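Local coordinates for SRPBCC family protein (Bacillus thuringiensis serovar konkukian, PDB 3F08) that is of unknown function but has the Bet v 1-like fold of polyketide cyclases and lipid-transport proteins, and so may bind a hydrophobic small molecule, at residues B[15-20]-B[97-102]; B[19-24]-B[88-93]; B[46-51]-B[56-61]; B[77-82]-B[118-123]. The protein carries 5 engineered substitutions. All blocks are in the same frame, centred on the assembly; numbering follows the deposited sequence.

Contact 1 of 4, residues B[15-20]-B[97-102]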
# COMPACT_ATOMS: atom_id res chain seq x y z
N GLU B 15 14.99 -2.93 -10.25
CA GLU B 15 13.70 -2.79 -10.91
C GLU B 15 13.01 -4.13 -11.13
O GLU B 15 11.80 -4.24 -10.92
CB GLU B 15 13.87 -2.07 -12.26
CG GLU B 15 14.24 -0.58 -12.17
CD GLU B 15 15.63 -0.34 -11.59
OE1 GLU B 15 16.60 -0.97 -12.07
OE2 GLU B 15 15.76 0.48 -10.67
N GLN B 16 13.75 -5.15 -11.56
CA GLN B 16 13.17 -6.47 -11.78
C GLN B 16 12.67 -7.05 -10.46
O GLN B 16 11.55 -7.50 -10.36
CB GLN B 16 14.19 -7.46 -12.35
CG GLN B 16 14.87 -7.08 -13.64
CD GLN B 16 15.95 -8.09 -14.01
OE1 GLN B 16 15.66 -9.24 -14.34
NE2 GLN B 16 17.21 -7.66 -13.93
N VAL B 17 13.54 -7.03 -9.46
CA VAL B 17 13.19 -7.58 -8.16
C VAL B 17 12.00 -6.89 -7.51
O VAL B 17 11.09 -7.56 -7.03
CB VAL B 17 14.39 -7.50 -7.19
CG1 VAL B 17 13.99 -8.12 -5.84
CG2 VAL B 17 15.58 -8.24 -7.79
N TRP B 18 12.00 -5.56 -7.48
CA TRP B 18 10.89 -4.84 -6.88
C TRP B 18 9.62 -5.04 -7.72
O TRP B 18 8.51 -5.09 -7.18
CB TRP B 18 11.20 -3.34 -6.74
CG TRP B 18 10.07 -2.57 -6.12
CD1 TRP B 18 9.27 -1.64 -6.74
CD2 TRP B 18 9.57 -2.69 -4.78
NE1 TRP B 18 8.31 -1.18 -5.86
CE2 TRP B 18 8.47 -1.81 -4.65
CE3 TRP B 18 9.95 -3.46 -3.67
CZ2 TRP B 18 7.75 -1.67 -3.46
CZ3 TRP B 18 9.22 -3.32 -2.47
CH2 TRP B 18 8.13 -2.43 -2.38
N GLN B 19 9.77 -5.18 -9.03
CA GLN B 19 8.62 -5.41 -9.89
C GLN B 19 7.97 -6.72 -9.46
O GLN B 19 6.75 -6.82 -9.34
CB GLN B 19 9.04 -5.55 -11.36
CG GLN B 19 8.34 -4.59 -12.33
CD GLN B 19 6.82 -4.56 -12.18
OE1 GLN B 19 6.12 -5.53 -12.46
NE2 GLN B 19 6.32 -3.42 -11.72
N LEU B 20 8.81 -7.72 -9.22
CA LEU B 20 8.38 -9.05 -8.81
C LEU B 20 7.80 -9.10 -7.39
O LEU B 20 6.69 -9.60 -7.19
CB LEU B 20 9.57 -10.01 -8.89
CG LEU B 20 9.40 -11.51 -9.19
CD1 LEU B 20 10.16 -12.33 -8.17
CD2 LEU B 20 7.94 -11.90 -9.20
N ASN B 97 22.67 -5.24 -12.31
CA ASN B 97 21.84 -6.42 -12.52
C ASN B 97 21.70 -7.28 -11.27
O ASN B 97 21.37 -8.47 -11.36
CB ASN B 97 22.38 -7.26 -13.68
CG ASN B 97 23.68 -7.97 -13.34
OD1 ASN B 97 24.62 -7.36 -12.83
ND2 ASN B 97 23.74 -9.27 -13.63
N THR B 98 21.97 -6.70 -10.10
CA THR B 98 21.82 -7.44 -8.85
C THR B 98 21.14 -6.53 -7.83
O THR B 98 21.10 -5.32 -8.01
CB THR B 98 23.16 -7.91 -8.26
OG1 THR B 98 23.96 -6.77 -7.92
CG2 THR B 98 23.91 -8.79 -9.25
N SER B 99 20.59 -7.12 -6.77
CA SER B 99 19.92 -6.36 -5.73
C SER B 99 20.28 -6.91 -4.37
O SER B 99 20.54 -8.10 -4.22
CB SER B 99 18.39 -6.45 -5.88
OG SER B 99 17.92 -5.84 -7.07
N LEU B 100 20.30 -6.04 -3.37
CA LEU B 100 20.56 -6.48 -2.01
C LEU B 100 19.19 -6.46 -1.36
O LEU B 100 18.68 -5.41 -0.97
CB LEU B 100 21.48 -5.53 -1.26
CG LEU B 100 21.81 -6.05 0.14
CD1 LEU B 100 22.55 -7.37 0.02
CD2 LEU B 100 22.64 -5.03 0.90
N VAL B 101 18.57 -7.63 -1.26
CA VAL B 101 17.26 -7.70 -0.65
C VAL B 101 17.41 -8.00 0.83
O VAL B 101 18.05 -8.97 1.23
CB VAL B 101 16.42 -8.78 -1.32
CG1 VAL B 101 15.03 -8.81 -0.69
CG2 VAL B 101 16.32 -8.49 -2.83
N GLU B 102 16.82 -7.13 1.65
CA GLU B 102 16.90 -7.25 3.09
C GLU B 102 15.51 -7.49 3.68
O GLU B 102 14.56 -6.77 3.36
CB GLU B 102 17.51 -5.96 3.65
CG GLU B 102 17.97 -6.01 5.08
CD GLU B 102 18.78 -4.78 5.44
OE1 GLU B 102 18.19 -3.68 5.56
OE2 GLU B 102 20.01 -4.90 5.59
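Val-17, on the inward side of helix 14-21, meets Ser-99 and Val-101 near the start of strand 99-109, and the two kinds of contact it makes show how one branched side chain can serve two residues of a strand. The purely apolar one is with Val-101: the side chains point at each other tip to tip, and CG1 of Val-17 lies 3.8 Å from CG2 of Val-101. The other joins a methyl to a polar group, CG2 of Val-17 resting 3.4 Å from OG of Ser-99 and 3.8 Å from its CB. With Val-17 CG1 trans to its own backbone N (chi1 -179°), the two methyls fork, one to each strand residue; Ser-99 and Val-101, two positions apart, face the helix together.

No hydrogen bond crosses between the segments. The buried hydroxyl of Ser-99 is nevertheless satisfied, because it donates to the carbonyl oxygen of Gly-12, just ahead of the helix. Backbone bonds from Ser-99 to Ile-10 and from Val-101 to Met-8 fix the strand against strand 3-10.

Phe-136 of helix 114-137 also touches Val-17, while Leu-129 touches Val-101. A short helix and a long C-terminal helix packed on the concave face of one antiparallel sheet are the mark of the helix-grip fold of the Bet v 1-like proteins.

Contact 2 of 4, residues B[19-24]-B[88-93]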
# COMPACT_ATOMS: atom_id res chain seq x y z
N GLN B 19 9.77 -5.18 -9.03
CA GLN B 19 8.62 -5.41 -9.89
C GLN B 19 7.97 -6.72 -9.46
O GLN B 19 6.75 -6.82 -9.34
CB GLN B 19 9.04 -5.55 -11.36
CG GLN B 19 8.34 -4.59 -12.33
CD GLN B 19 6.82 -4.56 -12.18
OE1 GLN B 19 6.12 -5.53 -12.46
NE2 GLN B 19 6.32 -3.42 -11.72
N LEU B 20 8.81 -7.72 -9.22
CA LEU B 20 8.38 -9.05 -8.81
C LEU B 20 7.80 -9.10 -7.39
O LEU B 20 6.69 -9.60 -7.19
CB LEU B 20 9.57 -10.01 -8.89
CG LEU B 20 9.40 -11.51 -9.19
CD1 LEU B 20 10.16 -12.33 -8.17
CD2 LEU B 20 7.94 -11.90 -9.20
N ILE B 21 8.53 -8.57 -6.42
CA ILE B 21 8.10 -8.65 -5.02
C ILE B 21 7.41 -7.44 -4.39
O ILE B 21 6.89 -7.54 -3.29
CB ILE B 21 9.28 -9.04 -4.12
CG1 ILE B 21 10.25 -7.86 -3.96
CG2 ILE B 21 10.04 -10.21 -4.76
CD1 ILE B 21 11.37 -8.12 -2.97
N GLY B 22 7.40 -6.30 -5.08
CA GLY B 22 6.78 -5.10 -4.53
C GLY B 22 5.28 -5.19 -4.26
O GLY B 22 4.76 -4.47 -3.41
N GLY B 23 4.59 -6.07 -4.99
CA GLY B 23 3.16 -6.22 -4.80
C GLY B 23 2.84 -6.92 -3.50
O GLY B 23 3.36 -8.01 -3.23
N PHE B 24 1.97 -6.32 -2.70
CA PHE B 24 1.60 -6.91 -1.43
C PHE B 24 0.88 -8.24 -1.64
O PHE B 24 1.00 -9.16 -0.83
CB PHE B 24 0.73 -5.93 -0.64
CG PHE B 24 0.57 -6.30 0.81
CD1 PHE B 24 1.69 -6.51 1.61
CD2 PHE B 24 -0.69 -6.41 1.37
CE1 PHE B 24 1.55 -6.83 2.97
CE2 PHE B 24 -0.86 -6.73 2.72
CZ PHE B 24 0.27 -6.94 3.52
N ILE B 88 10.42 -5.77 4.18
CA ILE B 88 11.25 -6.36 3.15
C ILE B 88 11.61 -5.19 2.26
O ILE B 88 10.75 -4.38 1.88
CB ILE B 88 10.49 -7.45 2.37
CG1 ILE B 88 11.38 -8.02 1.26
CG2 ILE B 88 9.20 -6.90 1.81
CD1 ILE B 88 10.87 -9.36 0.71
N GLN B 89 12.89 -5.06 1.94
CA GLN B 89 13.34 -3.95 1.12
C GLN B 89 14.34 -4.37 0.06
O GLN B 89 15.16 -5.25 0.28
CB GLN B 89 13.96 -2.86 2.00
CG GLN B 89 14.49 -1.66 1.21
CD GLN B 89 14.90 -0.51 2.11
OE1 GLN B 89 15.49 -0.72 3.18
NE2 GLN B 89 14.61 0.71 1.69
N VAL B 90 14.25 -3.72 -1.10
CA VAL B 90 15.15 -4.01 -2.21
C VAL B 90 16.14 -2.86 -2.32
O VAL B 90 15.80 -1.80 -2.83
CB VAL B 90 14.36 -4.15 -3.53
CG1 VAL B 90 15.32 -4.37 -4.68
CG2 VAL B 90 13.36 -5.30 -3.43
N LYS B 91 17.35 -3.08 -1.83
CA LYS B 91 18.39 -2.06 -1.88
C LYS B 91 19.27 -2.24 -3.11
O LYS B 91 19.25 -3.28 -3.76
CB LYS B 91 19.25 -2.12 -0.62
CG LYS B 91 18.47 -1.89 0.66
CD LYS B 91 19.37 -1.86 1.89
CE LYS B 91 18.59 -1.37 3.11
NZ LYS B 91 19.44 -1.28 4.33
N GLU B 92 20.05 -1.21 -3.42
CA GLU B 92 20.94 -1.26 -4.56
C GLU B 92 21.91 -2.43 -4.45
O GLU B 92 22.49 -2.67 -3.39
CB GLU B 92 21.74 0.05 -4.65
CG GLU B 92 20.94 1.27 -5.07
CD GLU B 92 19.85 1.66 -4.09
OE1 GLU B 92 19.97 1.36 -2.87
OE2 GLU B 92 18.86 2.30 -4.54
N GLY B 93 22.09 -3.16 -5.55
CA GLY B 93 23.02 -4.28 -5.56
C GLY B 93 24.41 -3.74 -5.86
O GLY B 93 24.59 -2.53 -5.98
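Helix 14-21, at Ile-21, stands off the strand that carries Ile-88 and Val-90, with no backbone bond between them and 8.9 Å from CA of Ile-21 to CA of Val-90, so that the gap is bridged by side chains. The bridging falls to a single methyl. CD1 of Ile-21 lies 3.5 Å from CG2 of Val-90, tighter than usual for two carbons, and 3.9 Å from CD1 of Ile-88. In each pair the side chains cross at a slant. Behind the tip, CG1 of Ile-21 also comes within 4.1 Å of CG2 of Val-90.

Ile-21 gets there by an unusual route. Its CG1 sits in the crowded position between backbone N and carbonyl carbon (chi1 74°), and the chain then runs on extended to CD1, which carries the methyl out to the strand. Ile-88 and Val-90 alternate with Gln-89 and Lys-91, whose polar ends are paired away from the helix: Gln-89 NE2 with the carbonyl of Glu-67, Lys-91 NZ in a salt bridge with Glu-102.

Trp-30 touches both isoleucines, and Leu-132 of helix 114-137 packs on Ile-21, making the contact part of a larger buried cluster. With no polar atom engaged across it, the attraction is dispersion and the exclusion of water. Such forces have little directional preference: within this contact, fit of shape rather than bonding matches the isoleucine to the strand, and polar bonds around the helix, such as Trp-18 NE1 to Asp-65, must share in placing it.

Contact 3 of 4, residues B[46-51]-B[56-61]; sequences RHLANP and IIERLE
Arg-46 and Glu-58 face each other as an antiparallel hydrogen-bonded pair and are joined twice over. Between backbones, Arg-46 N donates to Glu-58 O at 2.9 Å, and Glu-58 N returns a bond to Arg-46 O. Between side chains, a salt bridge gathers two donors on one oxygen: OE1 of Glu-58 accepts from NE of Arg-46 at 2.7 Å and from NH2 of Arg-46 at 2.6 Å. OE1 lies close to the guanidinium plane, although that plane and the carboxylate are turned 37° apart. The remaining nitrogen, NH1, donates to Phe-24 O and Tyr-70 OH, and Tyr-72 adds a cation-pi contact, so this buried charge is held from several directions.

The two strands, 45-49 and 55-64, form a beta hairpin within the sheet. Toward its turn, Leu-48 N donates to Ile-56 O at 2.7 Å and Ile-56 N to Leu-48 O at 2.6 Å. CD1 of Leu-48 lies against the Glu-58 carboxylate, 3.5 Å from OE1 of Glu-58.

His-47 and Ile-57, the non-hydrogen-bonded pair, occupy the opposite face, where Ile-57 CG1 makes an off-centre CH-pi contact with the imidazole. His-47 turns its backbone bonds outward to Lys-38, and Ile-57 to Met-75 and Asn-76.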
# COMPACT_ATOMS: atom_id res chain seq x y z
N ARG B 46 -3.83 -8.91 3.30
CA ARG B 46 -3.65 -10.03 2.40
C ARG B 46 -3.91 -11.34 3.11
O ARG B 46 -3.51 -11.54 4.26
CB ARG B 46 -2.23 -10.03 1.78
CG ARG B 46 -1.08 -10.25 2.74
CD ARG B 46 0.25 -10.10 2.00
NE ARG B 46 1.40 -10.26 2.89
CZ ARG B 46 2.66 -10.00 2.54
NH1 ARG B 46 2.93 -9.56 1.31
NH2 ARG B 46 3.65 -10.17 3.41
N HIS B 47 -4.63 -12.22 2.43
CA HIS B 47 -4.97 -13.54 2.96
C HIS B 47 -4.11 -14.53 2.21
O HIS B 47 -4.29 -14.74 1.01
CB HIS B 47 -6.45 -13.85 2.73
CG HIS B 47 -7.37 -13.07 3.61
ND1 HIS B 47 -7.48 -11.69 3.53
CD2 HIS B 47 -8.22 -13.46 4.59
CE1 HIS B 47 -8.35 -11.27 4.43
NE2 HIS B 47 -8.81 -12.32 5.08
N LEU B 48 -3.17 -15.13 2.92
CA LEU B 48 -2.25 -16.09 2.33
C LEU B 48 -2.65 -17.51 2.68
O LEU B 48 -2.85 -17.85 3.85
CB LEU B 48 -0.84 -15.83 2.85
CG LEU B 48 -0.41 -14.37 2.82
CD1 LEU B 48 0.92 -14.22 3.56
CD2 LEU B 48 -0.31 -13.89 1.38
N ALA B 49 -2.77 -18.36 1.66
CA ALA B 49 -3.13 -19.74 1.90
C ALA B 49 -1.93 -20.64 1.64
O ALA B 49 -1.26 -20.49 0.63
CB ALA B 49 -4.29 -20.14 1.00
N ASN B 50 -1.65 -21.55 2.56
CA ASN B 50 -0.55 -22.48 2.36
C ASN B 50 -1.19 -23.73 1.75
O ASN B 50 -2.41 -23.81 1.68
CB ASN B 50 0.15 -22.81 3.69
CG ASN B 50 -0.77 -23.48 4.69
OD1 ASN B 50 -0.36 -23.78 5.82
ND2 ASN B 50 -2.01 -23.72 4.29
N PRO B 51 -0.38 -24.70 1.30
CA PRO B 51 -0.99 -25.90 0.72
C PRO B 51 -2.09 -26.55 1.57
O PRO B 51 -3.05 -27.08 1.02
CB PRO B 51 0.21 -26.82 0.51
CG PRO B 51 1.29 -25.85 0.15
CD PRO B 51 1.08 -24.75 1.18
N ILE B 56 -3.24 -17.40 6.38
CA ILE B 56 -2.57 -16.42 7.22
C ILE B 56 -3.05 -15.04 6.78
O ILE B 56 -3.21 -14.79 5.58
CB ILE B 56 -1.04 -16.50 7.06
CG1 ILE B 56 -0.53 -17.82 7.64
CG2 ILE B 56 -0.37 -15.33 7.74
CD1 ILE B 56 0.97 -18.00 7.48
N ILE B 57 -3.28 -14.15 7.74
CA ILE B 57 -3.75 -12.82 7.41
C ILE B 57 -2.73 -11.79 7.87
O ILE B 57 -2.34 -11.76 9.04
CB ILE B 57 -5.11 -12.55 8.09
CG1 ILE B 57 -6.12 -13.62 7.65
CG2 ILE B 57 -5.62 -11.17 7.72
CD1 ILE B 57 -7.52 -13.43 8.25
N GLU B 58 -2.28 -10.95 6.94
CA GLU B 58 -1.29 -9.94 7.26
C GLU B 58 -1.78 -8.56 6.85
O GLU B 58 -2.49 -8.40 5.86
CB GLU B 58 0.03 -10.28 6.57
CG GLU B 58 0.45 -11.72 6.78
CD GLU B 58 1.81 -12.05 6.21
OE1 GLU B 58 2.20 -11.45 5.18
OE2 GLU B 58 2.49 -12.94 6.78
N ARG B 59 -1.37 -7.56 7.62
CA ARG B 59 -1.79 -6.19 7.38
C ARG B 59 -0.68 -5.30 6.84
O ARG B 59 0.44 -5.32 7.36
CB ARG B 59 -2.36 -5.63 8.69
CG ARG B 59 -2.48 -4.14 8.74
CD ARG B 59 -3.61 -3.71 9.66
NE ARG B 59 -4.51 -2.89 8.87
CZ ARG B 59 -5.80 -3.14 8.68
NH1 ARG B 59 -6.37 -4.20 9.24
NH2 ARG B 59 -6.50 -2.34 7.90
N LEU B 60 -0.98 -4.55 5.79
CA LEU B 60 -0.02 -3.62 5.21
C LEU B 60 0.12 -2.42 6.15
O LEU B 60 -0.88 -1.77 6.47
CB LEU B 60 -0.50 -3.13 3.83
CG LEU B 60 0.42 -2.12 3.11
CD1 LEU B 60 1.72 -2.82 2.71
CD2 LEU B 60 -0.28 -1.55 1.88
N GLU B 61 1.35 -2.13 6.59
CA GLU B 61 1.57 -1.01 7.50
C GLU B 61 2.18 0.20 6.80
O GLU B 61 1.75 1.34 7.02
CB GLU B 61 2.48 -1.42 8.66
CG GLU B 61 1.92 -2.48 9.60
CD GLU B 61 0.74 -1.98 10.42
OE1 GLU B 61 0.57 -0.75 10.54
OE2 GLU B 61 -0.01 -2.83 10.96

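Contact 4 of 4, residues B[77-82]-B[118-123]. Engineered in segment 118-123: Val-121 (natural residue Phe).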
# COMPACT_ATOMS: atom_id res chain seq x y z
N ALA B 77 -1.93 -15.73 12.48
CA ALA B 77 -0.88 -16.68 12.11
C ALA B 77 -0.51 -17.64 13.24
O ALA B 77 -0.72 -17.35 14.42
CB ALA B 77 0.37 -15.93 11.67
N PRO B 78 0.05 -18.81 12.88
CA PRO B 78 0.44 -19.83 13.86
C PRO B 78 1.88 -19.70 14.36
O PRO B 78 2.52 -20.71 14.66
CB PRO B 78 0.22 -21.12 13.09
CG PRO B 78 0.72 -20.74 11.73
CD PRO B 78 0.11 -19.36 11.51
N PHE B 79 2.39 -18.48 14.46
CA PHE B 79 3.76 -18.28 14.93
C PHE B 79 3.74 -17.78 16.37
O PHE B 79 2.94 -16.92 16.72
CB PHE B 79 4.48 -17.29 14.03
CG PHE B 79 4.46 -17.68 12.58
CD1 PHE B 79 4.85 -18.96 12.18
CD2 PHE B 79 4.05 -16.77 11.61
CE1 PHE B 79 4.81 -19.34 10.83
CE2 PHE B 79 4.01 -17.13 10.25
CZ PHE B 79 4.39 -18.42 9.86
N PRO B 80 4.63 -18.32 17.22
CA PRO B 80 4.71 -17.93 18.64
C PRO B 80 5.30 -16.55 18.89
O PRO B 80 6.27 -16.41 19.62
CB PRO B 80 5.55 -19.04 19.25
CG PRO B 80 6.51 -19.36 18.14
CD PRO B 80 5.59 -19.40 16.93
N VAL B 81 4.71 -15.53 18.29
CA VAL B 81 5.19 -14.17 18.47
C VAL B 81 4.03 -13.21 18.44
O VAL B 81 2.98 -13.49 17.87
CB VAL B 81 6.17 -13.75 17.34
CG1 VAL B 81 7.43 -14.61 17.40
CG2 VAL B 81 5.49 -13.89 15.99
N THR B 82 4.23 -12.06 19.08
CA THR B 82 3.22 -11.02 19.12
C THR B 82 3.94 -9.71 18.82
O THR B 82 5.16 -9.68 18.77
CB THR B 82 2.54 -10.95 20.51
OG1 THR B 82 1.47 -10.00 20.46
CG2 THR B 82 3.53 -10.53 21.58
N ILE B 118 13.46 -16.11 17.15
CA ILE B 118 14.42 -15.53 16.23
C ILE B 118 14.82 -16.53 15.14
O ILE B 118 14.83 -16.20 13.96
CB ILE B 118 15.67 -15.04 17.00
CG1 ILE B 118 15.36 -13.72 17.69
CG2 ILE B 118 16.86 -14.93 16.06
CD1 ILE B 118 16.40 -13.30 18.72
N ASN B 119 15.12 -17.77 15.54
CA ASN B 119 15.52 -18.80 14.59
C ASN B 119 14.37 -19.14 13.63
O ASN B 119 14.60 -19.39 12.45
CB ASN B 119 15.97 -20.06 15.33
CG ASN B 119 16.37 -21.19 14.39
OD1 ASN B 119 17.14 -20.99 13.46
ND2 ASN B 119 15.83 -22.38 14.64
N LEU B 120 13.15 -19.17 14.15
CA LEU B 120 11.99 -19.47 13.32
C LEU B 120 11.74 -18.36 12.30
O LEU B 120 11.53 -18.62 11.12
CB LEU B 120 10.75 -19.64 14.20
CG LEU B 120 9.41 -19.64 13.45
CD1 LEU B 120 9.31 -20.88 12.57
CD2 LEU B 120 8.27 -19.60 14.46
N VAL B 121 11.76 -17.12 12.77
CA VAL B 121 11.54 -15.98 11.88
C VAL B 121 12.66 -15.87 10.85
O VAL B 121 12.41 -15.69 9.67
CB VAL B 121 11.42 -14.68 12.68
CG1 VAL B 121 11.31 -13.49 11.75
CG2 VAL B 121 10.20 -14.75 13.59
N HIS B 122 13.91 -15.99 11.31
CA HIS B 122 15.04 -15.91 10.40
C HIS B 122 14.95 -17.02 9.36
O HIS B 122 15.27 -16.82 8.19
CB HIS B 122 16.36 -16.02 11.18
CG HIS B 122 17.58 -15.79 10.35
ND1 HIS B 122 18.12 -16.76 9.53
CD2 HIS B 122 18.36 -14.69 10.20
CE1 HIS B 122 19.18 -16.27 8.91
NE2 HIS B 122 19.35 -15.02 9.30
N GLY B 123 14.48 -18.19 9.79
CA GLY B 123 14.34 -19.31 8.88
C GLY B 123 13.32 -19.01 7.79
O GLY B 123 13.47 -19.41 6.64
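Leu-120 of helix 114-137 meets Phe-79 and Pro-80 through one methyl, an example of a long helix touching the loop that leads into a strand. CD2 of Leu-120 lies 3.7 Å from CD of Pro-80 and 4.1 Å from CG of Pro-80, the leucine methyl reaching the CD-CG side of the proline ring. The same methyl comes to 4.2 Å from CD1 of Phe-79, whose side chain crosses that of the leucine at about a right angle. These are apolar contacts at the protein surface, and no hydrogen bond joins the two segments.

The next shell explains the positions. Leu-120 CG points away from its own backbone N (chi1 166°), which sends the branched end across to the loop. Pro-80 is the centre of an inverse gamma turn closed by the bond from Val-81 N to Phe-79 O, 2.7 Å long; the tight bend brings the Phe-79 and Pro-80 side chains to the same methyl. A backbone bond between Pro-80 and Val-110 ties the turn to the residue just after strand 99-109.

Farther out, Phe-79 also touches Ile-124 one helical turn on, and Val-81 touches Ala-117 one turn back. The engineered Val-121 packs on Phe-107 and Thr-4.

In the helix-grip fold, the long C-terminal helix lies across the curved sheet. The loop before strand 81-92 holds the place in chain order of the latch loop beside the pocket entrance in PYR/PYL receptors, though a similar role here is unproven.

In the fold
All four contacts belong to one seven-stranded antiparallel sheet and the helices packed against it. Contacts 1 and 2 start from the same helix, 14-21, and reach neighbouring strands 99-109 and 81-92; their centres are only about 5 Å apart. Contact 3 lies within the chain span enclosed by either, about 18 Å from contact 2 between centres, yet the Phe-24 ring packs on the backbone of strand 55-64 near Leu-60. Contact 4 follows contact 3 along the chain, about 15 Å away between centres, and Ile-56 packs on residues 77-79. Contacts 1 and 4 have centres about 25 Å apart, so one helix meets the sheet at one end of the molecule, and the other meets the loop entering strand 81-92 at the far end.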